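Local coordinates for protein CmeC (Campylobacter jejuni, PDB 4MT4) that probably serves as the trimeric outer membrane channel of a multidrug efflux system, passing exported compounds across the outer membrane, at residues F64-F78 against Y134-Y148. Numbering follows the deposited sequence.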
ATOM      1  N   PHE B  64     -10.481  11.172  12.214  1.00 41.73           N
ATOM      2  CA  PHE B  64     -11.614  11.744  12.934  1.00 44.56           C
ATOM      3  C   PHE B  64     -12.881  11.630  12.093  1.00 51.73           C
ATOM      4  O   PHE B  64     -13.952  11.317  12.609  1.00 45.54           O
ATOM      5  CB  PHE B  64     -11.347  13.210  13.299  1.00 39.59           C
ATOM      6  CG  PHE B  64     -12.354  13.795  14.256  1.00 52.61           C
ATOM      7  CD1 PHE B  64     -13.495  14.419  13.783  1.00 50.53           C
ATOM      8  CD2 PHE B  64     -12.154  13.723  15.626  1.00 46.07           C
ATOM      9  CE1 PHE B  64     -14.421  14.957  14.655  1.00 42.58           C
ATOM     10  CE2 PHE B  64     -13.078  14.261  16.505  1.00 53.97           C
ATOM     11  CZ  PHE B  64     -14.213  14.879  16.017  1.00 46.91           C
ATOM     12  N   ILE B  65     -12.744  11.884  10.795  1.00 40.22           N
ATOM     13  CA  ILE B  65     -13.867  11.825   9.867  1.00 43.41           C
ATOM     14  C   ILE B  65     -14.359  10.392   9.700  1.00 41.09           C
ATOM     15  O   ILE B  65     -15.565  10.141   9.657  1.00 47.26           O
ATOM     16  CB  ILE B  65     -13.481  12.407   8.492  1.00 44.63           C
ATOM     17  CG1 ILE B  65     -13.124  13.889   8.628  1.00 42.23           C
ATOM     18  CG2 ILE B  65     -14.611  12.230   7.490  1.00 44.13           C
ATOM     19  CD1 ILE B  65     -12.545  14.491   7.371  1.00 40.21           C
ATOM     20  N   HIS B  66     -13.417   9.455   9.614  1.00 41.54           N
ATOM     21  CA  HIS B  66     -13.744   8.035   9.520  1.00 44.63           C
ATOM     22  C   HIS B  66     -14.584   7.591  10.713  1.00 48.79           C
ATOM     23  O   HIS B  66     -15.467   6.746  10.583  1.00 42.41           O
ATOM     24  CB  HIS B  66     -12.470   7.193   9.431  1.00 36.58           C
ATOM     25  CG  HIS B  66     -11.727   7.353   8.140  1.00 57.53           C
ATOM     26  ND1 HIS B  66     -12.346   7.724   6.966  1.00 60.88           N
ATOM     27  CD2 HIS B  66     -10.415   7.196   7.841  1.00 54.06           C
ATOM     28  CE1 HIS B  66     -11.449   7.787   5.998  1.00 67.43           C
ATOM     29  NE2 HIS B  66     -10.270   7.471   6.503  1.00 56.64           N
ATOM     30  N   MET B  67     -14.301   8.173  11.874  1.00 39.10           N
ATOM     31  CA  MET B  67     -15.056   7.895  13.089  1.00 42.57           C
ATOM     32  C   MET B  67     -16.473   8.454  12.993  1.00 41.96           C
ATOM     33  O   MET B  67     -17.437   7.803  13.399  1.00 42.79           O
ATOM     34  CB  MET B  67     -14.332   8.477  14.305  1.00 41.07           C
ATOM     35  CG  MET B  67     -15.062   8.297  15.626  1.00 44.40           C
ATOM     36  SD  MET B  67     -14.110   8.948  17.009  1.00 65.45           S
ATOM     37  CE  MET B  67     -13.824  10.629  16.473  1.00 56.49           C
ATOM     38  N   GLU B  68     -16.590   9.663  12.451  1.00 45.27           N
ATOM     39  CA  GLU B  68     -17.885  10.307  12.272  1.00 39.37           C
ATOM     40  C   GLU B  68     -18.722   9.572  11.230  1.00 44.58           C
ATOM     41  O   GLU B  68     -19.947   9.502  11.336  1.00 39.30           O
ATOM     42  CB  GLU B  68     -17.707  11.771  11.867  1.00 48.66           C
ATOM     43  CG  GLU B  68     -17.118  12.651  12.960  1.00 43.60           C
ATOM     44  CD  GLU B  68     -16.935  14.088  12.515  1.00 61.27           C
ATOM     45  OE1 GLU B  68     -16.248  14.314  11.496  1.00 50.22           O
ATOM     46  OE2 GLU B  68     -17.482  14.991  13.182  1.00 53.94           O
ATOM     47  N   GLN B  69     -18.051   9.028  10.219  1.00 36.35           N
ATOM     48  CA  GLN B  69     -18.716   8.241   9.188  1.00 35.70           C
ATOM     49  C   GLN B  69     -19.297   6.960   9.775  1.00 43.98           C
ATOM     50  O   GLN B  69     -20.399   6.544   9.415  1.00 40.29           O
ATOM     51  CB  GLN B  69     -17.745   7.910   8.054  1.00 26.55           C
ATOM     52  CG  GLN B  69     -17.352   9.105   7.201  1.00 39.87           C
ATOM     53  CD  GLN B  69     -16.172   8.818   6.293  1.00 49.98           C
ATOM     54  OE1 GLN B  69     -15.341   7.960   6.589  1.00 48.95           O
ATOM     55  NE2 GLN B  69     -16.095   9.537   5.179  1.00 39.37           N
ATOM     56  N   ALA B  70     -18.548   6.344  10.685  1.00 37.81           N
ATOM     57  CA  ALA B  70     -18.992   5.126  11.352  1.00 37.59           C
ATOM     58  C   ALA B  70     -20.187   5.412  12.252  1.00 37.70           C
ATOM     59  O   ALA B  70     -21.080   4.579  12.399  1.00 36.11           O
ATOM     60  CB  ALA B  70     -17.853   4.512  12.156  1.00 39.45           C
ATOM     61  N   ALA B  71     -20.195   6.597  12.851  1.00 38.49           N
ATOM     62  CA  ALA B  71     -21.302   7.020  13.699  1.00 40.22           C
ATOM     63  C   ALA B  71     -22.554   7.266  12.866  1.00 38.54           C
ATOM     64  O   ALA B  71     -23.674   7.030  13.322  1.00 40.29           O
ATOM     65  CB  ALA B  71     -20.928   8.270  14.477  1.00 27.61           C
ATOM     66  N   ALA B  72     -22.353   7.742  11.641  1.00 41.72           N
ATOM     67  CA  ALA B  72     -23.456   8.002  10.724  1.00 48.81           C
ATOM     68  C   ALA B  72     -24.084   6.697  10.248  1.00 50.41           C
ATOM     69  O   ALA B  72     -25.306   6.581  10.167  1.00 48.24           O
ATOM     70  CB  ALA B  72     -22.976   8.827   9.536  1.00 37.96           C
ATOM     71  N   GLN B  73     -23.240   5.718   9.936  1.00 50.58           N
ATOM     72  CA  GLN B  73     -23.710   4.409   9.497  1.00 42.72           C
ATOM     73  C   GLN B  73     -24.443   3.709  10.631  1.00 50.60           C
ATOM     74  O   GLN B  73     -25.394   2.963  10.407  1.00 47.47           O
ATOM     75  CB  GLN B  73     -22.543   3.546   9.011  1.00 42.52           C
ATOM     76  CG  GLN B  73     -22.959   2.179   8.482  1.00 39.37           C
ATOM     77  CD  GLN B  73     -23.912   2.275   7.307  1.00 49.08           C
ATOM     78  OE1 GLN B  73     -23.686   3.039   6.367  1.00 55.37           O
ATOM     79  NE2 GLN B  73     -24.991   1.503   7.359  1.00 48.46           N
ATOM     80  N   LEU B  74     -23.989   3.961  11.853  1.00 44.42           N
ATOM     81  CA  LEU B  74     -24.640   3.440  13.048  1.00 48.77           C
ATOM     82  C   LEU B  74     -26.053   3.999  13.183  1.00 43.00           C
ATOM     83  O   LEU B  74     -26.975   3.295  13.595  1.00 41.81           O
ATOM     84  CB  LEU B  74     -23.815   3.779  14.290  1.00 36.75           C
ATOM     85  CG  LEU B  74     -24.379   3.287  15.623  1.00 36.81           C
ATOM     86  CD1 LEU B  74     -24.510   1.774  15.608  1.00 30.49           C
ATOM     87  CD2 LEU B  74     -23.506   3.745  16.780  1.00 30.46           C
ATOM     88  N   GLY B  75     -26.212   5.271  12.832  1.00 40.79           N
ATOM     89  CA  GLY B  75     -27.505   5.925  12.889  1.00 38.70           C
ATOM     90  C   GLY B  75     -28.450   5.403  11.824  1.00 45.69           C
ATOM     91  O   GLY B  75     -29.658   5.298  12.047  1.00 49.60           O
ATOM     92  N   ILE B  76     -27.893   5.079  10.662  1.00 42.90           N
ATOM     93  CA  ILE B  76     -28.663   4.516   9.559  1.00 40.79           C
ATOM     94  C   ILE B  76     -29.230   3.149   9.929  1.00 46.27           C
ATOM     95  O   ILE B  76     -30.404   2.864   9.691  1.00 49.84           O
ATOM     96  CB  ILE B  76     -27.804   4.376   8.285  1.00 38.96           C
ATOM     97  CG1 ILE B  76     -27.348   5.747   7.786  1.00 40.79           C
ATOM     98  CG2 ILE B  76     -28.577   3.654   7.195  1.00 40.59           C
ATOM     99  CD1 ILE B  76     -26.453   5.684   6.564  1.00 42.68           C
ATOM    100  N   ASP B  77     -28.388   2.311  10.523  1.00 41.28           N
ATOM    101  CA  ASP B  77     -28.773   0.946  10.866  1.00 47.23           C
ATOM    102  C   ASP B  77     -29.685   0.882  12.090  1.00 51.07           C
ATOM    103  O   ASP B  77     -30.401  -0.100  12.282  1.00 50.91           O
ATOM    104  CB  ASP B  77     -27.530   0.088  11.103  1.00 38.12           C
ATOM    105  CG  ASP B  77     -26.768  -0.197   9.824  1.00 49.64           C
ATOM    106  OD1 ASP B  77     -27.405  -0.256   8.750  1.00 49.71           O
ATOM    107  OD2 ASP B  77     -25.533  -0.362   9.892  1.00 53.86           O
ATOM    108  N   PHE B  78     -29.655   1.924  12.917  1.00 40.13           N
ATOM    109  CA  PHE B  78     -30.562   2.000  14.059  1.00 44.40           C
ATOM    110  C   PHE B  78     -31.991   2.230  13.588  1.00 51.31           C
ATOM    111  O   PHE B  78     -32.944   1.738  14.196  1.00 45.70           O
ATOM    112  CB  PHE B  78     -30.147   3.117  15.019  1.00 37.82           C
ATOM    113  CG  PHE B  78     -31.105   3.319  16.164  1.00 50.46           C
ATOM    114  CD1 PHE B  78     -31.046   2.505  17.285  1.00 50.50           C
ATOM    115  CD2 PHE B  78     -32.067   4.317  16.118  1.00 55.17           C
ATOM    116  CE1 PHE B  78     -31.925   2.684  18.337  1.00 51.11           C
ATOM    117  CE2 PHE B  78     -32.951   4.500  17.168  1.00 43.62           C
ATOM    118  CZ  PHE B  78     -32.878   3.683  18.279  1.00 46.34           C
ATOM    119  N   TYR B 134     -27.284  -3.720  13.413  1.00 39.69           N
ATOM    120  CA  TYR B 134     -27.032  -2.549  14.244  1.00 39.07           C
ATOM    121  C   TYR B 134     -25.843  -2.771  15.176  1.00 41.30           C
ATOM    122  O   TYR B 134     -24.987  -1.898  15.325  1.00 42.25           O
ATOM    123  CB  TYR B 134     -28.282  -2.200  15.059  1.00 34.16           C
ATOM    124  CG  TYR B 134     -28.049  -1.161  16.134  1.00 39.43           C
ATOM    125  CD1 TYR B 134     -27.964   0.187  15.815  1.00 39.02           C
ATOM    126  CD2 TYR B 134     -27.917  -1.529  17.467  1.00 31.37           C
ATOM    127  CE1 TYR B 134     -27.749   1.140  16.791  1.00 33.34           C
ATOM    128  CE2 TYR B 134     -27.701  -0.583  18.451  1.00 36.81           C
ATOM    129  CZ  TYR B 134     -27.618   0.750  18.107  1.00 38.09           C
ATOM    130  OH  TYR B 134     -27.404   1.696  19.082  1.00 55.34           O
ATOM    131  N   ARG B 135     -25.798  -3.945  15.800  1.00 41.32           N
ATOM    132  CA  ARG B 135     -24.723  -4.286  16.726  1.00 45.85           C
ATOM    133  C   ARG B 135     -23.377  -4.369  16.011  1.00 44.06           C
ATOM    134  O   ARG B 135     -22.338  -4.048  16.587  1.00 40.96           O
ATOM    135  CB  ARG B 135     -25.021  -5.610  17.433  1.00 36.03           C
ATOM    136  CG  ARG B 135     -26.194  -5.559  18.404  1.00 34.88           C
ATOM    137  CD  ARG B 135     -26.741  -6.956  18.662  1.00 43.70           C
ATOM    138  NE  ARG B 135     -26.485  -7.420  20.021  1.00 41.87           N
ATOM    139  CZ  ARG B 135     -26.597  -8.687  20.411  1.00 48.10           C
ATOM    140  NH1 ARG B 135     -26.951  -9.622  19.539  1.00 33.85           N
ATOM    141  NH2 ARG B 135     -26.349  -9.020  21.670  1.00 64.05           N
ATOM    142  N   ALA B 136     -23.401  -4.803  14.754  1.00 38.52           N
ATOM    143  CA  ALA B 136     -22.188  -4.875  13.948  1.00 40.37           C
ATOM    144  C   ALA B 136     -21.651  -3.475  13.677  1.00 48.11           C
ATOM    145  O   ALA B 136     -20.448  -3.233  13.745  1.00 41.88           O
ATOM    146  CB  ALA B 136     -22.454  -5.609  12.642  1.00 35.49           C
ATOM    147  N   SER B 137     -22.557  -2.550  13.378  1.00 39.18           N
ATOM    148  CA  SER B 137     -22.187  -1.158  13.152  1.00 46.29           C
ATOM    149  C   SER B 137     -21.725  -0.486  14.440  1.00 46.89           C
ATOM    150  O   SER B 137     -20.898   0.425  14.412  1.00 46.05           O
ATOM    151  CB  SER B 137     -23.359  -0.382  12.556  1.00 36.57           C
ATOM    152  OG  SER B 137     -23.674  -0.867  11.263  1.00 50.17           O
ATOM    153  N   LYS B 138     -22.273  -0.934  15.564  1.00 42.48           N
ATOM    154  CA  LYS B 138     -21.876  -0.407  16.862  1.00 46.60           C
ATOM    155  C   LYS B 138     -20.441  -0.811  17.168  1.00 42.02           C
ATOM    156  O   LYS B 138     -19.679  -0.046  17.758  1.00 40.20           O
ATOM    157  CB  LYS B 138     -22.822  -0.903  17.957  1.00 39.67           C
ATOM    158  CG  LYS B 138     -22.821  -0.060  19.224  1.00 38.96           C
ATOM    159  CD  LYS B 138     -23.959  -0.470  20.148  1.00 56.27           C
ATOM    160  CE  LYS B 138     -24.154   0.526  21.286  1.00 72.57           C
ATOM    161  NZ  LYS B 138     -23.033   0.513  22.266  1.00 73.61           N
ATOM    162  N   SER B 139     -20.082  -2.023  16.757  1.00 40.65           N
ATOM    163  CA  SER B 139     -18.718  -2.514  16.910  1.00 44.34           C
ATOM    164  C   SER B 139     -17.800  -1.857  15.882  1.00 44.01           C
ATOM    165  O   SER B 139     -16.609  -1.668  16.124  1.00 42.58           O
ATOM    166  CB  SER B 139     -18.679  -4.033  16.764  1.00 35.96           C
ATOM    167  OG  SER B 139     -19.479  -4.659  17.751  1.00 44.54           O
ATOM    168  N   GLY B 140     -18.369  -1.512  14.731  1.00 47.17           N
ATOM    169  CA  GLY B 140     -17.634  -0.816  13.693  1.00 38.91           C
ATOM    170  C   GLY B 140     -17.282   0.593  14.125  1.00 46.66           C
ATOM    171  O   GLY B 140     -16.209   1.102  13.804  1.00 45.39           O
ATOM    172  N   PHE B 141     -18.195   1.224  14.857  1.00 44.57           N
ATOM    173  CA  PHE B 141     -17.967   2.568  15.379  1.00 51.30           C
ATOM    174  C   PHE B 141     -16.914   2.554  16.482  1.00 42.90           C
ATOM    175  O   PHE B 141     -16.033   3.409  16.516  1.00 43.25           O
ATOM    176  CB  PHE B 141     -19.266   3.179  15.909  1.00 34.96           C
ATOM    177  CG  PHE B 141     -19.054   4.420  16.731  1.00 43.26           C
ATOM    178  CD1 PHE B 141     -18.682   5.610  16.127  1.00 35.75           C
ATOM    179  CD2 PHE B 141     -19.216   4.394  18.107  1.00 40.93           C
ATOM    180  CE1 PHE B 141     -18.476   6.751  16.877  1.00 39.77           C
ATOM    181  CE2 PHE B 141     -19.014   5.534  18.864  1.00 44.65           C
ATOM    182  CZ  PHE B 141     -18.644   6.714  18.248  1.00 37.17           C
ATOM    183  N   LYS B 142     -17.016   1.579  17.382  1.00 39.49           N
ATOM    184  CA  LYS B 142     -16.046   1.425  18.461  1.00 44.70           C
ATOM    185  C   LYS B 142     -14.653   1.155  17.903  1.00 41.39           C
ATOM    186  O   LYS B 142     -13.650   1.588  18.471  1.00 45.73           O
ATOM    187  CB  LYS B 142     -16.458   0.295  19.407  1.00 48.11           C
ATOM    188  CG  LYS B 142     -17.636   0.633  20.307  1.00 58.12           C
ATOM    189  CD  LYS B 142     -17.861  -0.457  21.346  1.00 67.90           C
ATOM    190  CE  LYS B 142     -18.963  -0.077  22.325  1.00 79.68           C
ATOM    191  NZ  LYS B 142     -19.146  -1.108  23.386  1.00 91.94           N
ATOM    192  N   ALA B 143     -14.603   0.439  16.786  1.00 42.73           N
ATOM    193  CA  ALA B 143     -13.343   0.154  16.116  1.00 41.50           C
ATOM    194  C   ALA B 143     -12.762   1.424  15.509  1.00 45.38           C
ATOM    195  O   ALA B 143     -11.545   1.612  15.488  1.00 51.61           O
ATOM    196  CB  ALA B 143     -13.537  -0.908  15.049  1.00 40.20           C
ATOM    197  N   SER B 144     -13.639   2.297  15.022  1.00 43.42           N
ATOM    198  CA  SER B 144     -13.214   3.563  14.434  1.00 47.40           C
ATOM    199  C   SER B 144     -12.672   4.504  15.505  1.00 41.49           C
ATOM    200  O   SER B 144     -11.810   5.338  15.232  1.00 40.77           O
ATOM    201  CB  SER B 144     -14.372   4.229  13.683  1.00 40.59           C
ATOM    202  OG  SER B 144     -15.395   4.636  14.576  1.00 40.02           O
ATOM    203  N   GLU B 145     -13.184   4.366  16.725  1.00 35.56           N
ATOM    204  CA  GLU B 145     -12.705   5.164  17.848  1.00 41.56           C
ATOM    205  C   GLU B 145     -11.298   4.734  18.247  1.00 45.42           C
ATOM    206  O   GLU B 145     -10.427   5.567  18.503  1.00 41.60           O
ATOM    207  CB  GLU B 145     -13.652   5.045  19.043  1.00 38.89           C
ATOM    208  CG  GLU B 145     -14.955   5.810  18.889  1.00 44.45           C
ATOM    209  CD  GLU B 145     -15.814   5.745  20.137  1.00 41.10           C
ATOM    210  OE1 GLU B 145     -16.017   4.633  20.667  1.00 50.46           O
ATOM    211  OE2 GLU B 145     -16.280   6.810  20.590  1.00 46.42           O
ATOM    212  N   TYR B 146     -11.084   3.422  18.295  1.00 42.08           N
ATOM    213  CA  TYR B 146      -9.774   2.867  18.611  1.00 45.95           C
ATOM    214  C   TYR B 146      -8.782   3.145  17.488  1.00 45.29           C
ATOM    215  O   TYR B 146      -7.588   3.317  17.732  1.00 46.22           O
ATOM    216  CB  TYR B 146      -9.878   1.364  18.868  1.00 37.82           C
ATOM    217  CG  TYR B 146     -10.660   1.005  20.112  1.00 46.56           C
ATOM    218  CD1 TYR B 146     -10.603   1.804  21.247  1.00 47.86           C
ATOM    219  CD2 TYR B 146     -11.459  -0.131  20.151  1.00 49.91           C
ATOM    220  CE1 TYR B 146     -11.315   1.479  22.385  1.00 48.59           C
ATOM    221  CE2 TYR B 146     -12.174  -0.463  21.284  1.00 39.55           C
ATOM    222  CZ  TYR B 146     -12.099   0.346  22.399  1.00 46.51           C
ATOM    223  OH  TYR B 146     -12.811   0.021  23.531  1.00 51.61           O
ATOM    224  N   ASP B 147      -9.287   3.183  16.257  1.00 43.94           N
ATOM    225  CA  ASP B 147      -8.465   3.527  15.101  1.00 45.18           C
ATOM    226  C   ASP B 147      -8.027   4.987  15.165  1.00 45.79           C
ATOM    227  O   ASP B 147      -6.941   5.336  14.709  1.00 36.57           O
ATOM    228  CB  ASP B 147      -9.220   3.267  13.795  1.00 38.32           C
ATOM    229  CG  ASP B 147      -9.217   1.804  13.400  1.00 40.77           C
ATOM    230  OD1 ASP B 147      -8.358   1.050  13.903  1.00 49.86           O
ATOM    231  OD2 ASP B 147     -10.070   1.405  12.579  1.00 50.56           O
ATOM    232  N   TYR B 148      -8.876   5.834  15.737  1.00 40.66           N
ATOM    233  CA  TYR B 148      -8.543   7.244  15.906  1.00 43.49           C
ATOM    234  C   TYR B 148      -7.466   7.421  16.967  1.00 44.68           C
ATOM    235  O   TYR B 148      -6.550   8.227  16.810  1.00 39.21           O
ATOM    236  CB  TYR B 148      -9.781   8.059  16.280  1.00 33.06           C
ATOM    237  CG  TYR B 148      -9.473   9.500  16.633  1.00 38.23           C
ATOM    238  CD1 TYR B 148      -9.195  10.433  15.641  1.00 34.86           C
ATOM    239  CD2 TYR B 148      -9.463   9.927  17.955  1.00 43.99           C
ATOM    240  CE1 TYR B 148      -8.914  11.751  15.959  1.00 42.05           C
ATOM    241  CE2 TYR B 148      -9.184  11.241  18.281  1.00 41.82           C
ATOM    242  CZ  TYR B 148      -8.909  12.149  17.280  1.00 45.68           C
ATOM    243  OH  TYR B 148      -8.631  13.460  17.598  1.00 51.96           O
TER
HETATM  244  O   HOH W   1     -20.716   2.096  12.155  1.00 32.82           O
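Leu74 and Phe141 interlock as reciprocal knobs-into-holes between two antiparallel helices, 58-79 and 129-195, in the helical barrel of this outer membrane factor. The segment axes approach to 8.5 Å at 169°. Leu74 settles among Tyr134, Ser137, Lys138 and Phe141. Its first torsion swings CG away from the backbone N, and the second turns the CD1 branch onto the other helix, 3.5 Å from CE1 of Tyr134 and equally near the backbone N of Lys138. Phe141 answers by filling the hole formed by Met67, Ala70, Ala71 and Leu74; the carbonyl O of Met67 lies at its ring edge, 3.7 Å from CD1, while the methyl of Ala71 touches CE1.

Aromatic pairs occupy both ends. Phe64 and Tyr148 run side by side, the edge of the former toward the face of the latter in an offset edge-to-face pair, planes at 74°. Met67 brings SD obliquely to 5.3 Å from the ring centroid of Tyr148, a Met-aromatic contact, and the bend at chi3 turns CE over one face of that ring. Ile460 packs on both residues, and the Tyr148 hydroxyl is hydrogen-bonded to Ser464. At the far end Phe78 lies alongside Tyr134 with the rings oblique.

On another flank, Gln73 NE2 meets Asp77 OD2 from above the carboxylate plane through a nearly straight bond (177°). Ser137 OG is modelled 2.4 Å from the same OD2 of Asp77, too short for bond details to be trusted. A water bridges the helices, donating to the carbonyl oxygens of Ala70 and Ser137.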